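Local atomic coordinates of sister chromatid cohesion protein (Chaetomium thermophilum, PDB entry 5T8V), a protein that probably loads cohesin onto chromatin, the present chain being the C-terminal HEAT-repeat part of the loader subunit Scc2. Residues Gly674-Ser677 against Lys678-Leu682; Met710-Ala713 against Lys714-Leu718; Ala958-Val962 against Gln963-Gln967; Pro1001-Gly1005 against Ala1006-Lys1010; Glu1268-Pro1271 against His1272-Tyr1275. All blocks are in the same frame, centred on the assembly; numbering follows the deposited sequence.

Contact 1 (Gly674-Ser677 against Lys678-Leu682); sequences GLIS and KCISL
Ile676 and Ile680 adopt nearly the same first torsion, chi1 -70° and -63°, with CG1 beside the backbone N and CG2 beside the carbonyl carbon. Four residues apart, about one helical turn, both side chains leave the same face of the helix, and the CG2 branch of Ile676 meets the CD1 end of Ile680 at 3.6 Å, the two groups lying at a slant to one another. Ile680 CG1 also lies over the backbone turn below, 3.2 Å from Ile676 O. That carbonyl oxygen accepts Ile680 N at 2.9 Å in a nearly straight bond, and Cys679 N to Leu675 O, also 2.9 Å, repeats the pattern one residue earlier. This is the last part of helix 666-682 in a HEAT-repeat solenoid, where helices pack in successive layers: Ile676 rests on Met690, Thr693 and Val694 of helix 685-696, while Leu675 and Cys679 turn to Ile657 of helix 652-660. An alanine in place of Ile680 would probably take away the apolar cover of Ile676 CG2 and the packing on Glu687. Lys678 belongs to another face; its N bonds to Gly674 O at 3.0 Å, and its amine reaches Glu641 only through a long, weak ion pair.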
loop_
_atom_site.group_PDB
_atom_site.type_symbol
_atom_site.label_atom_id
_atom_site.label_comp_id
_atom_site.label_asym_id
_atom_site.label_seq_id
_atom_site.Cartn_x
_atom_site.Cartn_y
_atom_site.Cartn_z
ATOM N N GLY A 674 -0.985 1.640 -7.119
ATOM C CA GLY A 674 0.185 2.479 -7.322
ATOM C C GLY A 674 1.474 1.684 -7.265
ATOM O O GLY A 674 2.350 1.828 -8.126
ATOM N N LEU A 675 1.605 0.823 -6.253
ATOM C CA LEU A 675 2.800 -0.011 -6.163
ATOM C C LEU A 675 2.942 -0.909 -7.386
ATOM O O LEU A 675 4.037 -1.039 -7.945
ATOM C CB LEU A 675 2.767 -0.850 -4.887
ATOM C CG LEU A 675 2.744 -0.085 -3.563
ATOM C CD1 LEU A 675 2.963 -1.058 -2.415
ATOM C CD2 LEU A 675 3.783 1.036 -3.527
ATOM N N ILE A 676 1.846 -1.542 -7.812
ATOM C CA ILE A 676 1.879 -2.344 -9.034
ATOM C C ILE A 676 2.422 -1.515 -10.191
ATOM O O ILE A 676 3.261 -1.979 -10.974
ATOM C CB ILE A 676 0.475 -2.899 -9.343
ATOM C CG1 ILE A 676 0.098 -3.968 -8.311
ATOM C CG2 ILE A 676 0.411 -3.473 -10.763
ATOM C CD1 ILE A 676 -1.325 -4.473 -8.427
ATOM N N SER A 677 1.959 -0.270 -10.309
ATOM C CA SER A 677 2.419 0.587 -11.395
ATOM C C SER A 677 3.918 0.837 -11.301
ATOM O O SER A 677 4.625 0.797 -12.314
ATOM C CB SER A 677 1.654 1.909 -11.381
ATOM O OG SER A 677 2.016 2.713 -12.490
ATOM N N LYS A 678 4.427 1.096 -10.093
ATOM C CA LYS A 678 5.861 1.326 -9.949
ATOM C C LYS A 678 6.658 0.081 -10.324
ATOM O O LYS A 678 7.671 0.170 -11.031
ATOM C CB LYS A 678 6.183 1.763 -8.519
ATOM C CG LYS A 678 7.610 2.267 -8.325
ATOM C CD LYS A 678 7.902 3.468 -9.211
ATOM C CE LYS A 678 8.633 4.559 -8.451
ATOM N NZ LYS A 678 8.887 5.754 -9.304
ATOM N N CYS A 679 6.215 -1.091 -9.862
ATOM C CA CYS A 679 6.862 -2.335 -10.261
ATOM C C CYS A 679 6.922 -2.450 -11.778
ATOM O O CYS A 679 7.994 -2.665 -12.356
ATOM C CB CYS A 679 6.113 -3.528 -9.664
ATOM S SG CYS A 679 6.162 -3.617 -7.859
ATOM N N ILE A 680 5.772 -2.301 -12.441
ATOM C CA ILE A 680 5.732 -2.390 -13.899
ATOM C C ILE A 680 6.690 -1.383 -14.518
ATOM O O ILE A 680 7.309 -1.645 -15.557
ATOM C CB ILE A 680 4.290 -2.181 -14.400
ATOM C CG1 ILE A 680 3.378 -3.291 -13.875
ATOM C CG2 ILE A 680 4.247 -2.147 -15.926
ATOM C CD1 ILE A 680 1.902 -2.981 -14.012
ATOM N N SER A 681 6.828 -0.213 -13.893
ATOM C CA SER A 681 7.712 0.815 -14.425
ATOM C C SER A 681 9.173 0.390 -14.340
ATOM O O SER A 681 9.948 0.624 -15.274
ATOM C CB SER A 681 7.493 2.126 -13.672
ATOM O OG SER A 681 8.411 3.117 -14.098
ATOM N N LEU A 682 9.568 -0.237 -13.231
ATOM C CA LEU A 682 10.971 -0.588 -13.044
ATOM C C LEU A 682 11.352 -1.874 -13.767
ATOM O O LEU A 682 12.500 -2.014 -14.201
ATOM C CB LEU A 682 11.280 -0.710 -11.553
ATOM C CG LEU A 682 11.282 0.625 -10.807
ATOM C CD1 LEU A 682 11.236 0.394 -9.310
ATOM C CD2 LEU A 682 12.506 1.447 -11.185
#

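Contact 2 (Met710-Ala713 against Lys714-Leu718); sequences MKLA and KDIYL
Met710 to Ala713 accept, through their carbonyl oxygens, the amides of Lys714 to Tyr717 in unbroken alpha-helical order, with the middle pair straighter (Asp715 N-H to Lys711 O at 166°) than the first (Lys714 N-H to Met710 O at 137°). Leu712 and Ile716 follow one another on one face. Leu712 has CG swung beside its carbonyl carbon (chi1 173°), and this carries CG and CD1 forward along the helix to the CD1 methyl of Ile716, 3.8 Å from Leu712 CG and 4.0 Å from Leu712 CD1. Ile716 CG1 meanwhile lies 3.2 Å from Leu712 O, over the carbonyl that its own N grips at 2.9 Å. Helix 703-719 is one of the stacked helices of the HEAT-repeat solenoid, and this apolar face is laid against helix 685-696: Leu712 and Ala713 touch Val694, and Ile716 touches Thr691 and Glu687. With an alanine at Ile716, Leu712 CG would probably lose its apolar neighbour and a gap would open toward Thr691. Lys711 and Lys714 run alongside each other on another face, pointing the same way, the first bent at its second torsion and the second extended. Their NZ atoms are modelled 3.3 Å apart, and two ammonium groups cannot bond to each other. The salt bridge of Lys714 NZ with Glu754, on helix 742-755, probably offsets part of that charge. The Tyr717 ring makes a cation-pi contact with Arg726.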
loop_
_atom_site.group_PDB
_atom_site.type_symbol
_atom_site.label_atom_id
_atom_site.label_comp_id
_atom_site.label_asym_id
_atom_site.label_seq_id
_atom_site.Cartn_x
_atom_site.Cartn_y
_atom_site.Cartn_z
ATOM N N MET A 710 -8.634 0.741 -13.890
ATOM C CA MET A 710 -8.890 0.780 -15.324
ATOM C C MET A 710 -8.164 1.922 -16.023
ATOM O O MET A 710 -7.920 1.832 -17.232
ATOM C CB MET A 710 -10.395 0.860 -15.596
ATOM C CG MET A 710 -11.116 2.037 -14.978
ATOM S SD MET A 710 -12.896 1.960 -15.280
ATOM C CE MET A 710 -13.354 0.473 -14.389
ATOM N N LYS A 711 -7.797 2.983 -15.302
ATOM C CA LYS A 711 -6.890 3.972 -15.877
ATOM C C LYS A 711 -5.501 3.369 -16.072
ATOM O O LYS A 711 -4.904 3.475 -17.155
ATOM C CB LYS A 711 -6.827 5.209 -14.980
ATOM C CG LYS A 711 -6.343 6.472 -15.683
ATOM C CD LYS A 711 -7.406 7.036 -16.617
ATOM C CE LYS A 711 -6.942 8.324 -17.282
ATOM N NZ LYS A 711 -7.971 8.891 -18.200
ATOM N N LEU A 712 -4.976 2.720 -15.030
ATOM C CA LEU A 712 -3.728 1.979 -15.171
ATOM C C LEU A 712 -3.819 0.969 -16.308
ATOM O O LEU A 712 -2.894 0.845 -17.120
ATOM C CB LEU A 712 -3.391 1.277 -13.855
ATOM C CG LEU A 712 -2.196 0.320 -13.859
ATOM C CD1 LEU A 712 -0.909 1.056 -14.181
ATOM C CD2 LEU A 712 -2.087 -0.394 -12.521
ATOM N N ALA A 713 -4.936 0.240 -16.383
ATOM C CA ALA A 713 -5.116 -0.731 -17.456
ATOM C C ALA A 713 -5.146 -0.059 -18.819
ATOM O O ALA A 713 -4.767 -0.674 -19.821
ATOM C CB ALA A 713 -6.399 -1.530 -17.230
ATOM N N LYS A 714 -5.606 1.192 -18.884
ATOM C CA LYS A 714 -5.528 1.947 -20.131
ATOM C C LYS A 714 -4.078 2.212 -20.512
ATOM O O LYS A 714 -3.647 1.899 -21.632
ATOM C CB LYS A 714 -6.304 3.258 -19.993
ATOM C CG LYS A 714 -6.012 4.307 -21.065
ATOM C CD LYS A 714 -6.644 5.636 -20.697
ATOM C CE LYS A 714 -6.074 6.769 -21.530
ATOM N NZ LYS A 714 -6.604 8.092 -21.101
ATOM N N ASP A 715 -3.305 2.788 -19.586
ATOM C CA ASP A 715 -1.890 3.021 -19.859
ATOM C C ASP A 715 -1.207 1.744 -20.336
ATOM O O ASP A 715 -0.448 1.759 -21.315
ATOM C CB ASP A 715 -1.197 3.567 -18.609
ATOM C CG ASP A 715 -1.696 4.949 -18.222
ATOM O OD1 ASP A 715 -2.055 5.729 -19.131
ATOM O OD2 ASP A 715 -1.729 5.255 -17.011
ATOM N N ILE A 716 -1.476 0.622 -19.666
ATOM C CA ILE A 716 -0.873 -0.647 -20.065
ATOM C C ILE A 716 -1.351 -1.051 -21.454
ATOM O O ILE A 716 -0.578 -1.579 -22.263
ATOM C CB ILE A 716 -1.186 -1.736 -19.024
ATOM C CG1 ILE A 716 -0.619 -1.342 -17.655
ATOM C CG2 ILE A 716 -0.612 -3.072 -19.468
ATOM C CD1 ILE A 716 -1.151 -2.167 -16.499
ATOM N N TYR A 717 -2.633 -0.823 -21.749
ATOM C CA TYR A 717 -3.143 -1.134 -23.079
ATOM C C TYR A 717 -2.353 -0.396 -24.149
ATOM O O TYR A 717 -2.024 -0.967 -25.195
ATOM C CB TYR A 717 -4.628 -0.780 -23.172
ATOM C CG TYR A 717 -5.267 -1.156 -24.495
ATOM C CD1 TYR A 717 -5.091 -0.368 -25.624
ATOM C CD2 TYR A 717 -6.051 -2.295 -24.610
ATOM C CE1 TYR A 717 -5.671 -0.707 -26.831
ATOM C CE2 TYR A 717 -6.637 -2.642 -25.814
ATOM C CZ TYR A 717 -6.443 -1.844 -26.922
ATOM O OH TYR A 717 -7.024 -2.183 -28.123
ATOM N N LEU A 718 -2.035 0.879 -23.907
ATOM C CA LEU A 718 -1.263 1.631 -24.891
ATOM C C LEU A 718 0.182 1.150 -24.951
ATOM O O LEU A 718 0.783 1.115 -26.031
ATOM C CB LEU A 718 -1.319 3.126 -24.576
ATOM C CG LEU A 718 -2.701 3.788 -24.617
ATOM C CD1 LEU A 718 -2.574 5.282 -24.359
ATOM C CD2 LEU A 718 -3.408 3.530 -25.945
#

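Contact 3 (Ala958-Val962 against Gln963-Gln967); sequences ASAQV and QPLDQ
Gln963 is tied to Ser959 by a backbone bond near the end of helix 940-960, in the connection to helix 969-986 of this helical-repeat protein. Its N reaches Ser959 O at 3.3 Å with an N-H...O angle of 138°, and the same oxygen also accepts Val962 N at 2.8 Å, so two amides share one acceptor as the chain leaves the helix. The Gln963 side chain sets off beside its own N and then bends at chi2 (90°), which folds the terminal amide back alongside Val962. Val962 CG1, carried toward its carbonyl side, lies 3.2 Å from Gln963 OE1; both residues are exposed, and the pairing is one of surface contact without a hydrogen bond. Gln963 O turns back toward the helix, where Ala960 CA approaches it at 3.6 Å in a C-H...O contact. Pro964 comes next, at the centre of an inverse gamma turn; Leu965 N and Gln963 O are modelled so close that the bond closing the turn is doubtful. After that reversal Leu965, at a positive phi of 54°, sends its side chain back to the helix end. Its CD2 methyl stands 4.0 Å from Ala960 CB, and Trp1024 touches both residues, giving this surface turn a small apolar patch. Asp966 then faces onward to the next helix: OD2 forms a salt bridge with Lys969 NZ, while OD1 accepts a weak hydrogen bond from Leu968 N.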
loop_
_atom_site.group_PDB
_atom_site.type_symbol
_atom_site.label_atom_id
_atom_site.label_comp_id
_atom_site.label_asym_id
_atom_site.label_seq_id
_atom_site.Cartn_x
_atom_site.Cartn_y
_atom_site.Cartn_z
ATOM N N ALA A 958 -56.465 -34.414 -39.602
ATOM C CA ALA A 958 -57.161 -35.447 -40.364
ATOM C C ALA A 958 -56.470 -36.797 -40.223
ATOM O O ALA A 958 -57.132 -37.832 -40.080
ATOM C CB ALA A 958 -57.247 -35.040 -41.837
ATOM N N SER A 959 -55.136 -36.806 -40.257
ATOM C CA SER A 959 -54.404 -38.054 -40.080
ATOM C C SER A 959 -54.605 -38.611 -38.678
ATOM O O SER A 959 -54.842 -39.813 -38.509
ATOM C CB SER A 959 -52.918 -37.835 -40.356
ATOM O OG SER A 959 -52.188 -39.031 -40.160
ATOM N N ALA A 960 -54.515 -37.753 -37.658
ATOM C CA ALA A 960 -54.723 -38.197 -36.287
ATOM C C ALA A 960 -56.090 -38.828 -36.095
ATOM O O ALA A 960 -56.275 -39.606 -35.152
ATOM C CB ALA A 960 -54.553 -37.024 -35.319
ATOM N N GLN A 961 -57.057 -38.515 -36.960
ATOM C CA GLN A 961 -58.349 -39.187 -36.868
ATOM C C GLN A 961 -58.285 -40.656 -37.276
ATOM O O GLN A 961 -59.185 -41.421 -36.911
ATOM C CB GLN A 961 -59.385 -38.466 -37.728
ATOM C CG GLN A 961 -59.699 -37.064 -37.255
ATOM C CD GLN A 961 -60.779 -36.400 -38.081
ATOM O OE1 GLN A 961 -61.107 -36.855 -39.178
ATOM N NE2 GLN A 961 -61.342 -35.319 -37.556
ATOM N N VAL A 962 -57.254 -41.070 -38.013
ATOM C CA VAL A 962 -57.170 -42.440 -38.516
ATOM C C VAL A 962 -56.269 -43.267 -37.606
ATOM O O VAL A 962 -56.739 -44.178 -36.916
ATOM C CB VAL A 962 -56.662 -42.469 -39.970
ATOM C CG1 VAL A 962 -56.813 -43.869 -40.558
ATOM C CG2 VAL A 962 -57.415 -41.454 -40.819
ATOM N N GLN A 963 -54.970 -42.963 -37.607
ATOM C CA GLN A 963 -54.019 -43.635 -36.735
ATOM C C GLN A 963 -53.419 -42.636 -35.748
ATOM O O GLN A 963 -53.277 -41.454 -36.074
ATOM C CB GLN A 963 -52.884 -44.298 -37.527
ATOM C CG GLN A 963 -53.322 -45.468 -38.396
ATOM C CD GLN A 963 -53.730 -45.044 -39.794
ATOM O OE1 GLN A 963 -53.618 -43.874 -40.158
ATOM N NE2 GLN A 963 -54.207 -45.999 -40.586
ATOM N N PRO A 964 -53.051 -43.077 -34.535
ATOM C CA PRO A 964 -52.448 -42.148 -33.567
ATOM C C PRO A 964 -51.101 -41.583 -33.998
ATOM O O PRO A 964 -50.113 -41.712 -33.270
ATOM C CB PRO A 964 -52.301 -43.010 -32.303
ATOM C CG PRO A 964 -53.300 -44.088 -32.457
ATOM C CD PRO A 964 -53.355 -44.381 -33.919
ATOM N N LEU A 965 -51.045 -40.943 -35.167
ATOM C CA LEU A 965 -49.821 -40.291 -35.616
ATOM C C LEU A 965 -48.644 -41.261 -35.600
ATOM O O LEU A 965 -48.833 -42.482 -35.627
ATOM C CB LEU A 965 -49.524 -39.075 -34.734
ATOM C CG LEU A 965 -50.585 -37.976 -34.730
ATOM C CD1 LEU A 965 -50.338 -37.007 -33.585
ATOM C CD2 LEU A 965 -50.584 -37.237 -36.060
ATOM N N ASP A 966 -47.428 -40.724 -35.567
ATOM C CA ASP A 966 -46.209 -41.511 -35.432
ATOM C C ASP A 966 -45.090 -40.543 -35.073
ATOM O O ASP A 966 -45.285 -39.325 -35.047
ATOM C CB ASP A 966 -45.884 -42.292 -36.708
ATOM C CG ASP A 966 -45.865 -41.414 -37.945
ATOM O OD1 ASP A 966 -45.764 -40.179 -37.800
ATOM O OD2 ASP A 966 -45.947 -41.962 -39.065
ATOM N N GLN A 967 -43.911 -41.098 -34.795
ATOM C CA GLN A 967 -42.793 -40.263 -34.378
ATOM C C GLN A 967 -42.328 -39.309 -35.471
ATOM O O GLN A 967 -41.543 -38.399 -35.181
ATOM C CB GLN A 967 -41.623 -41.142 -33.927
ATOM C CG GLN A 967 -40.731 -40.491 -32.883
ATOM C CD GLN A 967 -41.475 -40.191 -31.594
ATOM O OE1 GLN A 967 -42.147 -41.059 -31.037
ATOM N NE2 GLN A 967 -41.367 -38.955 -31.120
#

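Contact 4 (Pro1001-Gly1005 against Ala1006-Lys1010); sequences PKFSG and ASVSK
Phe1003 directs the CZ end of its ring at the backbone of the turn that follows, approaching the three successive amide nitrogens of Ala1006, Ser1007 and Val1008. With chi1 at 170°, CG lies beside the carbonyl carbon, and the ring therefore runs forward along the chain. Ser1007 N sits at the ring edge, close to its plane, 3.8 Å from Phe1003 CZ. Val1008 N is nearer, 3.6 Å from the same atom but at an oblique angle, and the Val1008 side chain only brushes the ring, CG2 standing 4.4 Å from Phe1003 CZ. Between ring and amides the chain doubles round Gly1005, whose phi of 143° would drive any CB into the carbonyl O of Ser1004; the glycine is thus required by the backbone itself. Ala1006 follows with a positive phi as well, and its CB packs on His993. The turn leads into helix 1009-1016, with Val1008 as the N-cap residue. Ser1007 OG accepts Lys1010 N at 3.0 Å, an ST motif across the first turn of that helix, and Ser1009 OG bonds to Asn988 outside it. No hydrogen bond links 1001-1005 with 1006-1010, so the ring is held against the turn by van der Waals contact and the glycine-dependent bend, while the polar bonds stay on the helix side.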
loop_
_atom_site.group_PDB
_atom_site.type_symbol
_atom_site.label_atom_id
_atom_site.label_comp_id
_atom_site.label_asym_id
_atom_site.label_seq_id
_atom_site.Cartn_x
_atom_site.Cartn_y
_atom_site.Cartn_z
ATOM N N PRO A 1001 -62.192 -21.716 -47.091
ATOM C CA PRO A 1001 -63.455 -21.067 -47.489
ATOM C C PRO A 1001 -64.247 -20.496 -46.325
ATOM O O PRO A 1001 -64.790 -19.390 -46.436
ATOM C CB PRO A 1001 -64.216 -22.198 -48.199
ATOM C CG PRO A 1001 -63.167 -23.187 -48.598
ATOM C CD PRO A 1001 -62.125 -23.118 -47.532
ATOM N N LYS A 1002 -64.320 -21.211 -45.205
ATOM C CA LYS A 1002 -65.125 -20.770 -44.074
ATOM C C LYS A 1002 -64.343 -19.825 -43.167
ATOM O O LYS A 1002 -64.531 -19.833 -41.946
ATOM C CB LYS A 1002 -65.634 -21.975 -43.279
ATOM C CG LYS A 1002 -64.543 -22.901 -42.744
ATOM C CD LYS A 1002 -65.094 -24.290 -42.444
ATOM C CE LYS A 1002 -66.107 -24.271 -41.304
ATOM N NZ LYS A 1002 -66.853 -25.555 -41.198
ATOM N N PHE A 1003 -63.471 -19.009 -43.752
ATOM C CA PHE A 1003 -62.729 -17.996 -43.018
ATOM C C PHE A 1003 -63.362 -16.627 -43.230
ATOM O O PHE A 1003 -63.746 -16.275 -44.350
ATOM C CB PHE A 1003 -61.263 -17.964 -43.461
ATOM C CG PHE A 1003 -60.489 -16.789 -42.919
ATOM C CD1 PHE A 1003 -60.412 -16.559 -41.552
ATOM C CD2 PHE A 1003 -59.831 -15.920 -43.776
ATOM C CE1 PHE A 1003 -59.702 -15.481 -41.055
ATOM C CE2 PHE A 1003 -59.119 -14.841 -43.283
ATOM C CZ PHE A 1003 -59.055 -14.623 -41.922
ATOM N N SER A 1004 -63.469 -15.858 -42.149
ATOM C CA SER A 1004 -64.081 -14.537 -42.209
ATOM C C SER A 1004 -63.694 -13.756 -40.963
ATOM O O SER A 1004 -63.779 -14.281 -39.849
ATOM C CB SER A 1004 -65.608 -14.639 -42.322
ATOM O OG SER A 1004 -66.158 -15.331 -41.213
ATOM N N GLY A 1005 -63.271 -12.508 -41.155
ATOM C CA GLY A 1005 -62.878 -11.661 -40.044
ATOM C C GLY A 1005 -61.701 -10.767 -40.373
ATOM O O GLY A 1005 -61.497 -9.735 -39.728
ATOM N N ALA A 1006 -60.916 -11.156 -41.378
ATOM C CA ALA A 1006 -59.747 -10.387 -41.801
ATOM C C ALA A 1006 -58.708 -10.301 -40.686
ATOM O O ALA A 1006 -58.053 -9.274 -40.499
ATOM C CB ALA A 1006 -60.148 -8.988 -42.277
ATOM N N SER A 1007 -58.549 -11.395 -39.942
ATOM C CA SER A 1007 -57.592 -11.455 -38.843
ATOM C C SER A 1007 -56.315 -12.196 -39.219
ATOM O O SER A 1007 -55.216 -11.671 -39.022
ATOM C CB SER A 1007 -58.235 -12.123 -37.622
ATOM O OG SER A 1007 -57.341 -12.122 -36.523
ATOM N N VAL A 1008 -56.437 -13.414 -39.747
ATOM C CA VAL A 1008 -55.287 -14.262 -40.056
ATOM C C VAL A 1008 -54.646 -14.715 -38.750
ATOM O O VAL A 1008 -54.533 -15.917 -38.488
ATOM C CB VAL A 1008 -54.265 -13.543 -40.958
ATOM C CG1 VAL A 1008 -53.180 -14.513 -41.405
ATOM C CG2 VAL A 1008 -54.960 -12.921 -42.164
ATOM N N SER A 1009 -54.210 -13.756 -37.929
ATOM C CA SER A 1009 -53.759 -14.067 -36.577
ATOM C C SER A 1009 -54.719 -15.037 -35.900
ATOM O O SER A 1009 -54.320 -16.108 -35.425
ATOM C CB SER A 1009 -53.640 -12.777 -35.764
ATOM O OG SER A 1009 -53.140 -11.714 -36.559
ATOM N N LYS A 1010 -56.003 -14.675 -35.864
ATOM C CA LYS A 1010 -57.006 -15.547 -35.267
ATOM C C LYS A 1010 -57.191 -16.827 -36.069
ATOM O O LYS A 1010 -57.611 -17.845 -35.511
ATOM C CB LYS A 1010 -58.338 -14.810 -35.142
ATOM C CG LYS A 1010 -59.501 -15.714 -34.780
ATOM C CD LYS A 1010 -60.650 -14.936 -34.173
ATOM C CE LYS A 1010 -61.861 -15.827 -33.964
ATOM N NZ LYS A 1010 -62.881 -15.190 -33.089
#

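Contact 5 (Glu1268-Pro1271 against His1272-Tyr1275); sequences ELPP and HVQY
Pro1270 lays its ring against the CG2 methyl of Val1273, the three ring carbons CB, CG and CD all approaching it; the closest, Pro1270 CG, is 3.6 Å from Val1273 CG2. The first torsion of Val1273 (chi1 172°) puts CG2 beside the backbone N, the side from which the proline comes, and the two groups meet at a slant. Around this pair Ala1369 and Ile1373 of helix 1364-1387 add further apolar contacts. The neighbouring Leu1269 reaches the other way: its CD2 methyl stands 3.4 Å from Gln1274 OE1, an oxygen brought there by the bend of the glutamine chain at chi2 (67°). Pro1270 is the N-cap of helix 1271-1284, within the family region named for the sister chromatid cohesion C-terminus. Its carbonyl oxygen takes Gln1274 N at 3.0 Å in a straight bond (168°), together with a weak bond from Val1273 N. Pro1271 O then accepts Tyr1275 N at 2.9 Å and continues the helical pattern. Pro1271 fills the first helical position, where no acceptor within the helix is needed for an amide hydrogen, and it has none to offer. His1272 and Tyr1275 both turn out of the first helical turn toward the chain just after helix 1243-1254: His1272 NE2 donates to Ile1256 O, and Tyr1275 OH is hydrogen-bonded to Gln1255 OE1. The Tyr1275 ring also meets that of Phe1208, the planes inclined at about 50°.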
loop_
_atom_site.group_PDB
_atom_site.type_symbol
_atom_site.label_atom_id
_atom_site.label_comp_id
_atom_site.label_asym_id
_atom_site.label_seq_id
_atom_site.Cartn_x
_atom_site.Cartn_y
_atom_site.Cartn_z
ATOM N N GLU A 1268 -42.002 -32.297 16.813
ATOM C CA GLU A 1268 -40.655 -31.784 17.015
ATOM C C GLU A 1268 -40.706 -30.306 17.405
ATOM O O GLU A 1268 -41.708 -29.852 17.956
ATOM C CB GLU A 1268 -39.815 -32.007 15.743
ATOM C CG GLU A 1268 -38.763 -33.094 15.875
ATOM C CD GLU A 1268 -37.833 -32.884 17.061
ATOM O OE1 GLU A 1268 -37.842 -31.780 17.642
ATOM O OE2 GLU A 1268 -37.097 -33.830 17.412
ATOM N N LEU A 1269 -39.612 -29.577 17.148
ATOM C CA LEU A 1269 -39.536 -28.139 17.373
ATOM C C LEU A 1269 -40.872 -27.486 17.039
ATOM O O LEU A 1269 -41.321 -27.564 15.889
ATOM C CB LEU A 1269 -38.427 -27.512 16.525
ATOM C CG LEU A 1269 -36.984 -27.630 17.027
ATOM C CD1 LEU A 1269 -36.570 -29.079 17.230
ATOM C CD2 LEU A 1269 -36.039 -26.939 16.057
ATOM N N PRO A 1270 -41.546 -26.856 18.001
ATOM C CA PRO A 1270 -42.827 -26.230 17.689
ATOM C C PRO A 1270 -42.672 -25.243 16.553
ATOM O O PRO A 1270 -41.606 -24.621 16.388
ATOM C CB PRO A 1270 -43.204 -25.527 19.002
ATOM C CG PRO A 1270 -42.456 -26.250 20.051
ATOM C CD PRO A 1270 -41.183 -26.694 19.418
ATOM N N PRO A 1271 -43.711 -25.068 15.731
ATOM C CA PRO A 1271 -43.613 -24.075 14.647
ATOM C C PRO A 1271 -43.225 -22.694 15.147
ATOM O O PRO A 1271 -42.368 -22.028 14.549
ATOM C CB PRO A 1271 -45.022 -24.087 14.036
ATOM C CG PRO A 1271 -45.592 -25.414 14.406
ATOM C CD PRO A 1271 -45.019 -25.745 15.746
ATOM N N HIS A 1272 -43.831 -22.252 16.251
ATOM C CA HIS A 1272 -43.538 -20.934 16.794
ATOM C C HIS A 1272 -42.140 -20.848 17.393
ATOM O O HIS A 1272 -41.605 -19.742 17.523
ATOM C CB HIS A 1272 -44.579 -20.561 17.847
ATOM C CG HIS A 1272 -44.409 -19.181 18.397
ATOM N ND1 HIS A 1272 -44.317 -18.067 17.593
ATOM C CD2 HIS A 1272 -44.304 -18.736 19.671
ATOM C CE1 HIS A 1272 -44.167 -16.993 18.348
ATOM N NE2 HIS A 1272 -44.156 -17.373 19.613
ATOM N N VAL A 1273 -41.537 -21.977 17.767
ATOM C CA VAL A 1273 -40.162 -21.956 18.256
ATOM C C VAL A 1273 -39.182 -21.850 17.095
ATOM O O VAL A 1273 -38.178 -21.132 17.178
ATOM C CB VAL A 1273 -39.885 -23.199 19.120
ATOM C CG1 VAL A 1273 -38.401 -23.290 19.485
ATOM C CG2 VAL A 1273 -40.732 -23.159 20.383
ATOM N N GLN A 1274 -39.447 -22.566 15.999
ATOM C CA GLN A 1274 -38.627 -22.416 14.802
ATOM C C GLN A 1274 -38.712 -20.994 14.266
ATOM O O GLN A 1274 -37.693 -20.390 13.907
ATOM C CB GLN A 1274 -39.073 -23.425 13.743
ATOM C CG GLN A 1274 -38.183 -23.484 12.509
ATOM C CD GLN A 1274 -36.797 -24.016 12.810
ATOM O OE1 GLN A 1274 -36.629 -25.182 13.168
ATOM N NE2 GLN A 1274 -35.792 -23.160 12.665
ATOM N N TYR A 1275 -39.926 -20.438 14.217
ATOM C CA TYR A 1275 -40.110 -19.064 13.756
ATOM C C TYR A 1275 -39.432 -18.073 14.700
ATOM O O TYR A 1275 -38.677 -17.191 14.264
ATOM C CB TYR A 1275 -41.610 -18.781 13.635
ATOM C CG TYR A 1275 -41.977 -17.394 13.165
ATOM C CD1 TYR A 1275 -41.377 -16.835 12.045
ATOM C CD2 TYR A 1275 -42.949 -16.655 13.825
ATOM C CE1 TYR A 1275 -41.721 -15.567 11.609
ATOM C CE2 TYR A 1275 -43.300 -15.390 13.399
ATOM C CZ TYR A 1275 -42.685 -14.850 12.289
ATOM O OH TYR A 1275 -43.033 -13.589 11.861
#

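In the fold
Contacts 1 and 2 are neighbours in the solenoid, their centres 13 Å apart and their isoleucine faces in touch: Ile680 CD1 lies 4.0 Å from Ile716 CD1, and Ser677 OG lies 3.8 Å from Leu712 CD1. Helix 685-696, which both contact, joins them further, and both belong to the PDS5-like region of the chain. Contacts 3 and 4 lie far along the chain, with centres 26 Å apart and nearest atoms about 12 Å apart, in connections before and after helix 969-986. Contact 5, in the cohesion C-terminus region, is remote from all of these, with centres 57 to 61 Å away. None adjoins a ligand; the five sample an extended molecule with a radius of gyration of 50 Å.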